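Local atomic coordinates of N-acetylneuraminic acid outer membrane channel protein NanC (Escherichia coli, PDB entry 2WJR), a protein that forms a monomeric outer-membrane channel with weak anion selectivity that lets N-acetylneuraminic acid, the commonest sialic acid of host surfaces, into the bacterium. Residues A[55-60]-A[73-78]; A[86-91]-A[104-109]; A[128-133]-A[146-151]. The protein carries 1 engineered substitution. One frame throughout, in Å; residues are numbered along the deposited sequence. Where two conformers were deposited one is given.

Contact 1. Residues A[55-60]-A[73-78]; sequences QVEVNY and GMLTHF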
# COMPACT_ATOMS: atom_id res chain seq x y z
N GLN A 55 0.60 10.40 -3.52
CA GLN A 55 1.73 9.75 -2.89
C GLN A 55 2.89 9.62 -3.86
O GLN A 55 2.71 9.23 -5.03
CB GLN A 55 1.33 8.39 -2.35
CG GLN A 55 0.12 8.44 -1.42
CD GLN A 55 -0.25 7.07 -0.87
OE1 GLN A 55 0.63 6.31 -0.46
NE2 GLN A 55 -1.56 6.77 -0.80
N VAL A 56 4.07 9.96 -3.35
CA VAL A 56 5.32 9.82 -4.08
C VAL A 56 6.25 8.88 -3.31
O VAL A 56 6.57 9.13 -2.13
CB VAL A 56 6.02 11.18 -4.20
CG1 VAL A 56 7.40 11.02 -4.86
CG2 VAL A 56 5.14 12.17 -4.98
N GLU A 57 6.70 7.82 -3.99
CA GLU A 57 7.58 6.83 -3.40
C GLU A 57 8.89 6.77 -4.17
O GLU A 57 8.88 6.82 -5.41
CB GLU A 57 6.92 5.46 -3.41
CG GLU A 57 7.67 4.42 -2.63
CD GLU A 57 6.88 3.18 -2.37
OE1 GLU A 57 5.66 3.14 -2.71
OE2 GLU A 57 7.47 2.22 -1.82
N VAL A 58 10.00 6.72 -3.42
CA VAL A 58 11.33 6.58 -4.01
C VAL A 58 12.17 5.62 -3.17
O VAL A 58 12.19 5.69 -1.94
CB VAL A 58 12.07 7.93 -4.13
CG1 VAL A 58 11.30 8.88 -5.04
CG2 VAL A 58 12.33 8.56 -2.75
N ASN A 59 12.85 4.70 -3.84
CA ASN A 59 13.79 3.83 -3.15
C ASN A 59 14.97 3.56 -4.06
O ASN A 59 14.94 3.89 -5.26
CB ASN A 59 13.13 2.55 -2.60
CG ASN A 59 12.65 1.59 -3.66
OD1 ASN A 59 13.41 1.18 -4.55
ND2 ASN A 59 11.42 1.16 -3.53
N TYR A 60 16.01 2.98 -3.48
CA TYR A 60 17.22 2.62 -4.22
C TYR A 60 17.52 1.14 -3.99
O TYR A 60 17.62 0.71 -2.84
CB TYR A 60 18.38 3.50 -3.77
CG TYR A 60 19.66 3.10 -4.44
CD1 TYR A 60 19.93 3.52 -5.74
CD2 TYR A 60 20.57 2.25 -3.81
CE1 TYR A 60 21.08 3.13 -6.39
CE2 TYR A 60 21.73 1.83 -4.46
CZ TYR A 60 21.98 2.29 -5.75
OH TYR A 60 23.15 1.90 -6.40
N GLY A 73 14.21 3.57 1.33
CA GLY A 73 13.25 4.33 0.57
C GLY A 73 12.45 5.27 1.44
O GLY A 73 12.64 5.33 2.67
N MET A 74 11.60 6.04 0.79
CA MET A 74 10.61 6.83 1.48
C MET A 74 9.34 6.98 0.68
O MET A 74 9.37 7.18 -0.54
CB MET A 74 11.14 8.22 1.82
CG MET A 74 10.13 9.00 2.70
SD MET A 74 10.91 10.39 3.47
CE MET A 74 11.22 11.41 2.03
N LEU A 75 8.22 6.88 1.39
CA LEU A 75 6.91 7.19 0.84
C LEU A 75 6.47 8.50 1.44
O LEU A 75 6.37 8.64 2.68
CB LEU A 75 5.90 6.09 1.19
CG LEU A 75 4.45 6.37 0.79
CD1 LEU A 75 4.33 6.37 -0.72
CD2 LEU A 75 3.52 5.36 1.39
N THR A 76 6.20 9.47 0.57
CA THR A 76 5.70 10.76 1.01
C THR A 76 4.25 10.85 0.60
O THR A 76 3.91 10.62 -0.55
CB THR A 76 6.49 11.91 0.41
OG1 THR A 76 7.88 11.77 0.71
CG2 THR A 76 5.96 13.24 0.94
N HIS A 77 3.39 11.20 1.55
CA HIS A 77 1.96 11.15 1.37
C HIS A 77 1.40 12.59 1.56
O HIS A 77 1.65 13.20 2.59
CB HIS A 77 1.37 10.15 2.37
CG HIS A 77 -0.12 10.07 2.40
ND1 HIS A 77 -0.91 11.05 2.96
CD2 HIS A 77 -0.97 9.08 2.02
CE1 HIS A 77 -2.18 10.70 2.86
NE2 HIS A 77 -2.24 9.51 2.29
N PHE A 78 0.70 13.10 0.55
CA PHE A 78 0.14 14.46 0.58
C PHE A 78 -1.36 14.34 0.66
O PHE A 78 -1.95 13.63 -0.14
CB PHE A 78 0.51 15.26 -0.70
CG PHE A 78 1.99 15.38 -0.93
CD1 PHE A 78 2.75 16.27 -0.18
CD2 PHE A 78 2.62 14.57 -1.86
CE1 PHE A 78 4.13 16.36 -0.38
CE2 PHE A 78 3.99 14.66 -2.06
CZ PHE A 78 4.74 15.55 -1.32
O HOH W 1 9.13 10.14 -1.12
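Val56 and Thr76 face each other as a hydrogen-bonded pair and use both backbone groups. Val56 N gives to Thr76 O at 2.9 Å. In return Thr76 N gives to Val56 O at 2.7 Å, and this bond is almost straight (176°). Two residues along, Val58 and Met74 do the same. Val58 N reaches Met74 O at 3.0 Å, and Met74 N reaches Val58 O at 2.8 Å. Two of these carbonyls have a second donor. A water gives hydrogen bonds to Val56 O (2.9 Å) and Met74 O (3.0 Å). It is also bonded to Thr76 OG1 at 2.8 Å. The hydroxyl can meet it because OG1 lies anti to the carbonyl carbon (chi1 -56°).

On the face carrying Gln55, Glu57, Asn59, Leu75 and His77, several polar ends find partners beyond the pair. Gln55 rests its amide carbon CD against His77 CD2 (3.6 Å), amide and imidazole planes 50° apart; its OE1 lies against the two methyls of Leu75, while NE2 bonds to Asp53. Asn59 sends OD1 to Arg71 and ND2 to Tyr88 OH, its CB set close over the bare CA of Gly73, where a side chain on the glycine would clash. Glu57 rests CB against Leu75 CD1, and its OE2 makes a weak hydrogen bond to Tyr88 OH.

This is a two-stranded antiparallel hairpin in the wall of a porin beta-barrel of the KdgM family, its polar face consistent with the channel side.

Contact 2. Residues A[86-91]-A[104-109]; sequences GPYVKL and RYRYDW. With OCT (N-octane), chain G.
Arg104 lays its aliphatic chain over Tyr88: CD sits 3.6 Å above one face of the ring, offset toward the rim, in a CH-pi contact. The tyrosine ring can come under it because CG stands between the backbone N and the carbonyl carbon (chi1 65°). Beyond CD the arginine bends at chi3, which turns NE aside. The guanidinium and ring planes are 42° apart. Arg104 CZ is 5.1 Å from the centroid of the Tyr88 ring, at most a weak cation-pi attraction. Tyr88 CB also packs on Arg106 CB at 3.7 Å.

Pro87, with no N-H to give, offers only its carbonyl to the opposite strand; Tyr107 N bonds to Pro87 O at 3.1 Å, and Pro87 CD comes to 3.1 Å from Tyr107 O. On the side of Val89 and Tyr105 an n-octane runs past Pro87, with its C3 3.8 Å above the centre of the Tyr107 ring, which suggests that this side meets lipid.

Strand 68-79 flanks the hairpin through backbone bonds from Tyr88 to Gly73 and from Lys90 to Arg71; strand 126-136 closes the other edge, where Arg104 NH2 forms a salt bridge with Asp130 OD2.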
# COMPACT_ATOMS: atom_id res chain seq x y z
N GLY A 86 7.36 8.83 5.17
CA GLY A 86 7.48 7.42 5.52
C GLY A 86 8.78 6.77 5.10
O GLY A 86 8.78 6.02 4.12
N PRO A 87 9.88 7.09 5.79
CA PRO A 87 11.13 6.42 5.49
C PRO A 87 10.98 4.93 5.77
O PRO A 87 10.23 4.53 6.68
CB PRO A 87 12.12 7.10 6.41
CG PRO A 87 11.30 7.64 7.55
CD PRO A 87 10.04 8.06 6.89
N TYR A 88 11.64 4.10 4.96
CA TYR A 88 11.52 2.67 5.12
C TYR A 88 12.74 1.89 4.66
O TYR A 88 13.63 2.45 3.99
CB TYR A 88 10.28 2.14 4.37
CG TYR A 88 10.24 2.25 2.84
CD1 TYR A 88 9.34 3.10 2.21
CD2 TYR A 88 11.06 1.45 2.03
CE1 TYR A 88 9.25 3.16 0.82
CE2 TYR A 88 10.96 1.48 0.67
CZ TYR A 88 10.08 2.35 0.07
OH TYR A 88 10.01 2.38 -1.30
N VAL A 89 12.78 0.62 5.04
CA VAL A 89 13.69 -0.33 4.41
C VAL A 89 12.93 -1.57 4.00
O VAL A 89 12.20 -2.17 4.82
CB VAL A 89 14.87 -0.72 5.31
CG1 VAL A 89 15.80 -1.74 4.56
CG2 VAL A 89 15.64 0.52 5.72
N LYS A 90 13.10 -1.97 2.74
CA LYS A 90 12.48 -3.17 2.22
C LYS A 90 13.57 -4.19 1.89
O LYS A 90 14.57 -3.85 1.26
CB LYS A 90 11.65 -2.89 0.97
CG LYS A 90 10.89 -4.12 0.45
CD LYS A 90 9.97 -3.81 -0.72
CE LYS A 90 9.30 -5.07 -1.20
NZ LYS A 90 8.27 -4.76 -2.24
N LEU A 91 13.37 -5.42 2.32
CA LEU A 91 14.24 -6.53 1.94
C LEU A 91 13.48 -7.45 1.01
O LEU A 91 12.38 -7.86 1.32
CB LEU A 91 14.68 -7.27 3.21
CG LEU A 91 15.55 -8.50 3.05
CD1 LEU A 91 16.95 -8.08 2.54
CD2 LEU A 91 15.61 -9.18 4.42
N ARG A 104 9.00 -5.21 4.67
CA ARG A 104 9.29 -3.81 4.80
C ARG A 104 8.86 -3.31 6.16
O ARG A 104 7.81 -3.70 6.68
CB ARG A 104 8.59 -3.01 3.73
CG ARG A 104 8.98 -1.54 3.66
CD ARG A 104 8.22 -0.87 2.56
NE ARG A 104 6.78 -0.80 2.83
CZ ARG A 104 5.87 -0.44 1.95
NH1 ARG A 104 6.22 -0.09 0.70
NH2 ARG A 104 4.59 -0.42 2.29
N TYR A 105 9.71 -2.48 6.74
CA TYR A 105 9.33 -1.66 7.87
C TYR A 105 9.38 -0.21 7.45
O TYR A 105 10.40 0.27 6.89
CB TYR A 105 10.25 -1.88 9.07
CG TYR A 105 10.02 -0.78 10.08
CD1 TYR A 105 8.92 -0.83 10.93
CD2 TYR A 105 10.86 0.33 10.13
CE1 TYR A 105 8.67 0.19 11.85
CE2 TYR A 105 10.62 1.36 11.04
CZ TYR A 105 9.52 1.28 11.89
OH TYR A 105 9.30 2.30 12.78
N ARG A 106 8.29 0.51 7.73
CA ARG A 106 8.16 1.92 7.41
C ARG A 106 7.65 2.68 8.65
O ARG A 106 6.75 2.18 9.35
CB ARG A 106 7.16 2.11 6.28
CG ARG A 106 7.03 3.56 5.73
CD ARG A 106 6.12 3.51 4.52
NE ARG A 106 4.72 3.81 4.84
CZ ARG A 106 3.66 3.38 4.18
NH1 ARG A 106 3.77 2.57 3.13
NH2 ARG A 106 2.45 3.77 4.57
N TYR A 107 8.24 3.84 8.90
CA TYR A 107 7.82 4.77 9.96
C TYR A 107 7.16 5.99 9.32
O TYR A 107 7.85 6.79 8.70
CB TYR A 107 9.02 5.21 10.79
CG TYR A 107 8.69 6.19 11.91
CD1 TYR A 107 7.86 5.82 12.95
CD2 TYR A 107 9.24 7.47 11.93
CE1 TYR A 107 7.54 6.71 13.99
CE2 TYR A 107 8.95 8.37 12.97
CZ TYR A 107 8.09 7.97 13.99
OH TYR A 107 7.80 8.86 15.02
N ASP A 108 5.84 6.09 9.50
CA ASP A 108 5.05 7.16 8.96
C ASP A 108 4.94 8.28 10.00
O ASP A 108 4.34 8.11 11.08
CB ASP A 108 3.66 6.65 8.60
CG ASP A 108 3.64 5.91 7.27
OD1 ASP A 108 4.59 6.05 6.46
OD2 ASP A 108 2.67 5.18 7.03
N TRP A 109 5.58 9.39 9.67
CA TRP A 109 5.70 10.53 10.57
C TRP A 109 4.90 11.67 9.96
O TRP A 109 5.13 12.04 8.80
CB TRP A 109 7.17 10.91 10.73
CG TRP A 109 7.40 12.05 11.68
CD1 TRP A 109 7.57 11.98 13.03
CD2 TRP A 109 7.50 13.45 11.33
NE1 TRP A 109 7.76 13.24 13.54
CE2 TRP A 109 7.72 14.15 12.53
CE3 TRP A 109 7.43 14.16 10.13
CZ2 TRP A 109 7.88 15.54 12.56
CZ3 TRP A 109 7.57 15.55 10.16
CH2 TRP A 109 7.79 16.22 11.38
C1 OCT G . 10.78 6.51 16.73
C2 OCT G . 11.23 5.40 15.76
C3 OCT G . 11.80 5.97 14.45
C4 OCT G . 12.17 4.89 13.42
C5 OCT G . 12.66 5.52 12.09
C6 OCT G . 13.50 4.54 11.24
C7 OCT G . 13.54 4.91 9.75
C8 OCT G . 13.48 3.68 8.82

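Contact 3. Residues A[128-133]-A[146-151]; sequences RWDGYV and QTTLYS. With OCT (N-octane), chain E.
Asp130 reaches across to Gln146 and Thr148 with a single carboxylate oxygen. Gln146 NE2 donates to Asp130 OD1 at 2.8 Å from above the carboxylate plane, 61° out of it. Thr148 OG1 gives its proton to the same OD1 at 2.5 Å, on the anti side but tilted out of the carboxylate plane. Within its own strand the aspartate is held by Arg128 side-on: NE meets Asp130 OD2 at 2.8 Å and NH2 meets Asp130 OD1 at 2.9 Å, both through syn lone pairs. Three donors therefore grip OD1, while OD2 also faces the neighbouring strand 99-110. An alanine in place of Asp130 would probably leave the Gln146 amide and the Thr148 hydroxyl without this acceptor and take from Arg128 its carboxylate grip, so that its guanidinium could turn.

Backbone bonds run in reciprocal pairs, Trp129 with Leu149 and Gly131 with Thr147, the Gly131 N to Thr147 O bond being 2.8 Å. They zip strands 126-136 and 141-152 into an antiparallel hairpin of the transmembrane barrel, its charged residues on the face consistent with the channel interior.

Van der Waals contacts flank the polar cluster. Thr148 CG2 lies 3.3 Å above one face of the Arg128 guanidinium, offset toward the rim, and the Tyr150 ring stands alongside the arginine. Gln146 and Tyr132 point the same way; CG of the glutamine is anti to the backbone N (chi1 -177°), which sets it against Tyr132 CE1, and Gln146 CD comes to 3.3 Å from Tyr132 CE1, ring and amide planes 36° apart.

On the opposite face n-octane touches Val133, its C1 3.4 Å from Val133 CG2. It also packs against Thr147 CG2 and the bare backbone of Gly131, where a CB would collide with the alkane.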
# COMPACT_ATOMS: atom_id res chain seq x y z
N ARG A 128 4.79 0.74 10.68
CA ARG A 128 4.11 -0.09 9.70
C ARG A 128 5.03 -1.18 9.11
O ARG A 128 6.16 -0.91 8.70
CB ARG A 128 3.52 0.76 8.58
CG ARG A 128 2.90 -0.08 7.48
CD ARG A 128 2.33 0.74 6.37
NE ARG A 128 1.86 -0.13 5.28
CZ ARG A 128 0.76 0.03 4.55
NH1 ARG A 128 -0.08 1.05 4.77
NH2 ARG A 128 0.48 -0.86 3.61
N TRP A 129 4.51 -2.41 9.12
CA TRP A 129 5.19 -3.57 8.54
C TRP A 129 4.35 -4.10 7.38
O TRP A 129 3.11 -4.23 7.49
CB TRP A 129 5.33 -4.67 9.59
CG TRP A 129 6.37 -4.42 10.60
CD1 TRP A 129 6.22 -3.84 11.84
CD2 TRP A 129 7.76 -4.76 10.48
NE1 TRP A 129 7.45 -3.79 12.48
CE2 TRP A 129 8.40 -4.36 11.66
CE3 TRP A 129 8.52 -5.37 9.47
CZ2 TRP A 129 9.77 -4.55 11.86
CZ3 TRP A 129 9.87 -5.55 9.67
CH2 TRP A 129 10.49 -5.15 10.86
N ASP A 130 5.02 -4.44 6.27
CA ASP A 130 4.38 -5.13 5.18
C ASP A 130 5.21 -6.37 4.83
O ASP A 130 6.43 -6.32 4.81
CB ASP A 130 4.28 -4.24 3.94
CG ASP A 130 3.29 -3.10 4.12
OD1 ASP A 130 2.09 -3.29 3.82
OD2 ASP A 130 3.74 -2.00 4.51
N GLY A 131 4.51 -7.47 4.60
CA GLY A 131 5.08 -8.71 4.08
C GLY A 131 4.53 -8.94 2.69
O GLY A 131 3.37 -8.62 2.41
N TYR A 132 5.34 -9.53 1.81
CA TYR A 132 4.98 -9.70 0.40
C TYR A 132 5.38 -11.10 -0.07
O TYR A 132 6.47 -11.58 0.24
CB TYR A 132 5.73 -8.70 -0.49
CG TYR A 132 5.56 -7.24 -0.16
CD1 TYR A 132 4.60 -6.48 -0.80
CD2 TYR A 132 6.37 -6.63 0.79
CE1 TYR A 132 4.46 -5.14 -0.51
CE2 TYR A 132 6.23 -5.30 1.10
CZ TYR A 132 5.28 -4.56 0.44
OH TYR A 132 5.13 -3.24 0.74
N VAL A 133 4.48 -11.73 -0.81
CA VAL A 133 4.80 -12.95 -1.55
C VAL A 133 4.20 -12.83 -2.94
O VAL A 133 3.01 -12.52 -3.10
CB VAL A 133 4.28 -14.23 -0.85
CG1 VAL A 133 4.79 -15.45 -1.61
CG2 VAL A 133 4.74 -14.32 0.60
N GLN A 146 -0.04 -9.35 -0.06
CA GLN A 146 0.62 -8.39 0.78
C GLN A 146 -0.10 -8.36 2.13
O GLN A 146 -1.30 -8.15 2.18
CB GLN A 146 0.57 -7.00 0.14
CG GLN A 146 1.31 -5.93 0.93
CD GLN A 146 1.27 -4.56 0.28
OE1 GLN A 146 0.95 -4.42 -0.90
NE2 GLN A 146 1.60 -3.54 1.04
N THR A 147 0.63 -8.60 3.19
CA THR A 147 0.08 -8.54 4.54
C THR A 147 0.68 -7.34 5.28
O THR A 147 1.84 -6.97 5.10
CB THR A 147 0.25 -9.94 5.28
OG1 THR A 147 -0.54 -9.96 6.48
CG2 THR A 147 1.70 -10.24 5.60
N THR A 148 -0.14 -6.68 6.10
CA THR A 148 0.26 -5.43 6.69
C THR A 148 -0.19 -5.37 8.16
O THR A 148 -1.28 -5.81 8.49
CB THR A 148 -0.38 -4.24 5.97
OG1 THR A 148 -0.11 -4.33 4.56
CG2 THR A 148 0.09 -2.91 6.55
N LEU A 149 0.70 -4.87 8.99
CA LEU A 149 0.41 -4.61 10.43
C LEU A 149 0.90 -3.19 10.71
O LEU A 149 2.07 -2.86 10.46
CB LEU A 149 1.14 -5.62 11.31
CG LEU A 149 1.13 -5.37 12.82
CD1 LEU A 149 -0.31 -5.33 13.30
CD2 LEU A 149 1.94 -6.46 13.57
N TYR A 150 0.01 -2.32 11.19
CA TYR A 150 0.49 -1.04 11.66
C TYR A 150 -0.08 -0.71 13.03
O TYR A 150 -1.17 -1.14 13.37
CB TYR A 150 0.23 0.10 10.67
CG TYR A 150 -1.05 0.04 9.90
CD1 TYR A 150 -2.28 0.21 10.54
CD2 TYR A 150 -1.05 -0.12 8.53
CE1 TYR A 150 -3.46 0.22 9.83
CE2 TYR A 150 -2.22 -0.12 7.81
CZ TYR A 150 -3.45 0.05 8.47
OH TYR A 150 -4.64 0.03 7.76
N SER A 151 0.70 0.05 13.77
CA SER A 151 0.36 0.42 15.15
C SER A 151 0.71 1.86 15.41
O SER A 151 1.62 2.42 14.80
CB SER A 151 1.12 -0.48 16.14
OG SER A 151 2.50 -0.25 16.03
C1 OCT E . 3.37 -12.65 3.24
C2 OCT E . 4.50 -12.70 4.29
C3 OCT E . 5.84 -13.07 3.65
C4 OCT E . 7.03 -12.92 4.62
C5 OCT E . 8.25 -12.34 3.91
C6 OCT E . 9.60 -12.92 4.40
C7 OCT E . 10.80 -12.05 3.95
C8 OCT E . 12.17 -12.75 4.06

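In the fold
The contacts are successive hairpins, each closed before the next opens: strands 53-63 with 68-79, 82-94 with 99-110, and 126-136 with 141-152. Their centres lie about 10 Å apart from contact 1 to contact 2, about 11 Å from contact 2 to contact 3, and about 16 Å from first to last. Strands 68-79 and 82-94 pair side by side, as do 99-110 and 126-136, so six strands run continuously round the barrel wall. Contacts 1 and 3 do not touch; contact 2 bridges them. The face probably turned to the channel carries linked charged and polar groups, which fits passage of an acidic sugar; the alkanes lie on the other face, consistent with the lipid side.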